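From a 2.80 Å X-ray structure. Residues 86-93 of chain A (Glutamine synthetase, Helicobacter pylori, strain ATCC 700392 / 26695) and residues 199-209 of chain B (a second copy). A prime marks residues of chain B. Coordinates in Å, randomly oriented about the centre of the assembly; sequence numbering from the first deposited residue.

Chain A (86-93) IDPFSADV
Chain B 199-209: MMDIRTEIVKV

Chain B supplies a helix and chain A an irregular segment that lies against it. Met199′ (phi/psi -102/17) holds the N-cap position, and Met200′ to Val209′ follow with phi between -61° and -83° and psi between -24° and -59°. The i to i+4 ladder begins with Arg203′ N to Met199′ O at 2.6 Å and runs on through Glu205′ N to Asp201′ O at 2.9 Å. Chain A starts extended at Ile86 and Asp87 (-75/131 and -68/121), turns through Pro88 and Phe89 (-72/-27 and -91/-39), extends at Ser90 (-56/135), kinks at Ala91 (-58/-49) and extends again at Asp92 and Val93 (-102/143 and -56/130). The register is set by two pairs: Ala91 CA lies 5.8 Å from Asp201′ CA, and Asp92 CA lies 6.9 Å from Thr204′ CA. Chain A thus advances one residue while the helix advances three, and together the stretches bury 310 Å².

The helix meets its partner through Met200′, Asp201′, Thr204′ and Lys208′, with a slight touch from Glu205′; Ile202′ points away. One hydrogen bond crosses the contact. Asp201′, chi1 m (-69°) and chi2 -13°, points its CA-to-CB bond sideways to chain A, but its end comes nearer, and Asp201′ OD1 accepts from Ala91 N, 3.0 Å away and nearly linear at 173°. The donor is the backbone N of Ala91; Ala91 CB points toward the helix and sits 3.6 Å from Asp201′ CG.

Met200′ reaches Ser90 and Asp87. With chi1 t, chi2 -118° and chi3 -96°, Met200′ SD comes to 3.5 Å from Ser90 CB and Met200′ CE to 3.2 Å from Asp87 OD1, an oxygen already hydrogen-bonded elsewhere in the structure. Asp87 is t at chi1 (-163°), Ser90 p (52°). Phe89, m with chi2 -65°, leads its ring away.

Asp92 loses the most area to the partner, 71 Å², yet makes no hydrogen bond across the contact. The m rotamer (-54°, chi2 113°) puts Asp92 OD1 2.9 Å from Thr204′ CG2, a tight polar-to-methyl approach. Thr204′, m at -69°, turns its hydroxyl back along the helix instead, where Thr204′ OG1 donates to Met200′ O at 2.7 Å. Lys208′ (-88°, -56°, 141°, 74°) ends with Lys208′ NZ 4.3 Å from Asp92 CB, a loose contact. The rule to read here is economy: one nearly linear hydrogen bond from a loop backbone NH to a helix carboxylate, with van der Waals contacts around it.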

# COMPACT_ATOMS: atom_id res chain seq x y z
N ILE A 86 35.89 -30.44 20.24
CA ILE A 86 35.93 -29.27 19.38
C ILE A 86 34.51 -28.81 19.09
O ILE A 86 33.66 -29.60 18.66
CB ILE A 86 36.67 -29.59 18.07
CG1 ILE A 86 38.11 -29.98 18.38
CG2 ILE A 86 36.63 -28.38 17.17
CD1 ILE A 86 39.02 -28.81 18.58
N ASP A 87 34.27 -27.51 19.27
CA ASP A 87 32.95 -26.94 18.99
C ASP A 87 32.72 -27.00 17.49
O ASP A 87 33.48 -26.36 16.74
CB ASP A 87 32.88 -25.49 19.47
CG ASP A 87 31.45 -24.97 19.59
OD1 ASP A 87 31.26 -23.75 19.76
OD2 ASP A 87 30.51 -25.77 19.43
N PRO A 88 31.68 -27.67 17.00
CA PRO A 88 31.53 -27.83 15.55
C PRO A 88 31.13 -26.57 14.84
O PRO A 88 31.38 -26.48 13.63
CB PRO A 88 30.42 -28.87 15.42
CG PRO A 88 29.57 -28.61 16.62
CD PRO A 88 30.52 -28.21 17.73
N PHE A 89 30.42 -25.65 15.54
CA PHE A 89 29.73 -24.45 15.04
C PHE A 89 30.59 -23.19 15.05
O PHE A 89 30.44 -22.34 14.16
CB PHE A 89 28.49 -24.14 15.88
CG PHE A 89 27.63 -25.32 16.12
CD1 PHE A 89 26.98 -25.95 15.07
CD2 PHE A 89 27.46 -25.80 17.42
CE1 PHE A 89 26.19 -27.04 15.29
CE2 PHE A 89 26.65 -26.91 17.65
CZ PHE A 89 26.01 -27.52 16.59
N SER A 90 31.40 -23.01 16.09
CA SER A 90 32.17 -21.79 16.22
C SER A 90 33.00 -21.59 14.97
O SER A 90 33.60 -22.55 14.45
CB SER A 90 33.06 -21.84 17.47
OG SER A 90 33.85 -23.01 17.51
N ALA A 91 33.00 -20.36 14.46
CA ALA A 91 33.74 -20.08 13.24
C ALA A 91 35.21 -20.42 13.42
O ALA A 91 35.79 -21.16 12.62
CB ALA A 91 33.58 -18.62 12.85
N ASP A 92 35.80 -19.95 14.51
CA ASP A 92 37.20 -20.20 14.82
C ASP A 92 37.34 -21.28 15.90
O ASP A 92 36.57 -21.31 16.87
CB ASP A 92 37.87 -18.88 15.23
CG ASP A 92 37.69 -17.76 14.17
OD1 ASP A 92 36.99 -16.75 14.44
OD2 ASP A 92 38.21 -17.90 13.04
N VAL A 93 38.36 -22.13 15.75
CA VAL A 93 38.43 -23.39 16.51
C VAL A 93 38.33 -23.16 18.00
O VAL A 93 39.04 -22.35 18.59
CB VAL A 93 39.72 -24.14 16.14
CG1 VAL A 93 39.61 -25.61 16.49
CG2 VAL A 93 39.92 -24.02 14.65
N MET B 199 27.12 -13.40 19.94
CA MET B 199 28.35 -12.68 19.60
C MET B 199 29.58 -13.57 19.67
O MET B 199 30.69 -13.07 19.73
CB MET B 199 28.54 -11.49 20.53
CG MET B 199 27.32 -10.65 20.75
SD MET B 199 26.91 -9.64 19.32
CE MET B 199 25.63 -8.58 20.00
N MET B 200 29.39 -14.89 19.67
CA MET B 200 30.51 -15.77 19.91
C MET B 200 31.50 -15.71 18.75
O MET B 200 32.71 -15.77 18.97
CB MET B 200 29.99 -17.19 20.16
CG MET B 200 31.02 -18.25 20.48
SD MET B 200 31.00 -19.53 19.20
CE MET B 200 29.96 -20.85 19.84
N ASP B 201 31.00 -15.60 17.51
CA ASP B 201 31.90 -15.50 16.37
C ASP B 201 32.37 -14.07 16.15
O ASP B 201 33.42 -13.84 15.55
CB ASP B 201 31.23 -16.02 15.09
CG ASP B 201 31.02 -17.52 15.13
OD1 ASP B 201 31.60 -18.19 16.03
OD2 ASP B 201 30.27 -18.03 14.28
N ILE B 202 31.57 -13.11 16.58
CA ILE B 202 31.96 -11.72 16.51
C ILE B 202 33.06 -11.44 17.53
O ILE B 202 34.09 -10.82 17.23
CB ILE B 202 30.72 -10.84 16.74
CG1 ILE B 202 30.03 -10.50 15.42
CG2 ILE B 202 31.09 -9.57 17.47
CD1 ILE B 202 30.65 -9.38 14.63
N ARG B 203 32.87 -11.93 18.76
CA ARG B 203 33.89 -11.75 19.79
C ARG B 203 35.16 -12.49 19.41
O ARG B 203 36.27 -11.95 19.49
CB ARG B 203 33.34 -12.22 21.15
CG ARG B 203 32.19 -11.30 21.66
CD ARG B 203 31.78 -11.52 23.12
NE ARG B 203 31.64 -12.93 23.45
CZ ARG B 203 30.48 -13.57 23.58
NH1 ARG B 203 29.34 -12.92 23.45
NH2 ARG B 203 30.46 -14.86 23.87
N THR B 204 35.00 -13.69 18.90
CA THR B 204 36.14 -14.45 18.43
C THR B 204 36.85 -13.74 17.28
O THR B 204 38.08 -13.81 17.17
CB THR B 204 35.66 -15.84 18.02
OG1 THR B 204 35.27 -16.55 19.20
CG2 THR B 204 36.75 -16.58 17.36
N GLU B 205 36.10 -13.08 16.39
CA GLU B 205 36.73 -12.37 15.27
C GLU B 205 37.45 -11.11 15.73
O GLU B 205 38.43 -10.69 15.10
CB GLU B 205 35.70 -12.05 14.20
CG GLU B 205 36.20 -11.17 13.04
CD GLU B 205 35.10 -10.94 11.98
OE1 GLU B 205 33.94 -11.34 12.26
OE2 GLU B 205 35.38 -10.35 10.90
N ILE B 206 36.96 -10.48 16.80
CA ILE B 206 37.66 -9.33 17.38
C ILE B 206 39.05 -9.71 17.88
O ILE B 206 40.07 -9.17 17.43
CB ILE B 206 36.79 -8.71 18.49
CG1 ILE B 206 35.63 -7.96 17.80
CG2 ILE B 206 37.59 -7.85 19.41
CD1 ILE B 206 34.50 -7.52 18.68
N VAL B 207 39.14 -10.66 18.81
CA VAL B 207 40.46 -11.00 19.32
C VAL B 207 41.37 -11.55 18.23
O VAL B 207 42.59 -11.47 18.33
CB VAL B 207 40.34 -11.95 20.53
CG1 VAL B 207 39.11 -11.61 21.35
CG2 VAL B 207 40.30 -13.33 20.06
N LYS B 208 40.83 -12.11 17.15
CA LYS B 208 41.74 -12.43 16.06
C LYS B 208 42.40 -11.17 15.54
O LYS B 208 43.60 -11.14 15.29
CB LYS B 208 41.01 -13.17 14.94
CG LYS B 208 40.99 -14.66 15.15
CD LYS B 208 42.41 -15.16 15.29
CE LYS B 208 42.51 -16.25 16.35
NZ LYS B 208 41.93 -17.51 15.83
N VAL B 209 41.63 -10.08 15.44
CA VAL B 209 42.19 -8.87 14.87
C VAL B 209 42.97 -8.10 15.91
O VAL B 209 43.94 -7.41 15.58
CB VAL B 209 41.10 -8.02 14.22
CG1 VAL B 209 41.70 -6.72 13.69
CG2 VAL B 209 40.46 -8.77 13.09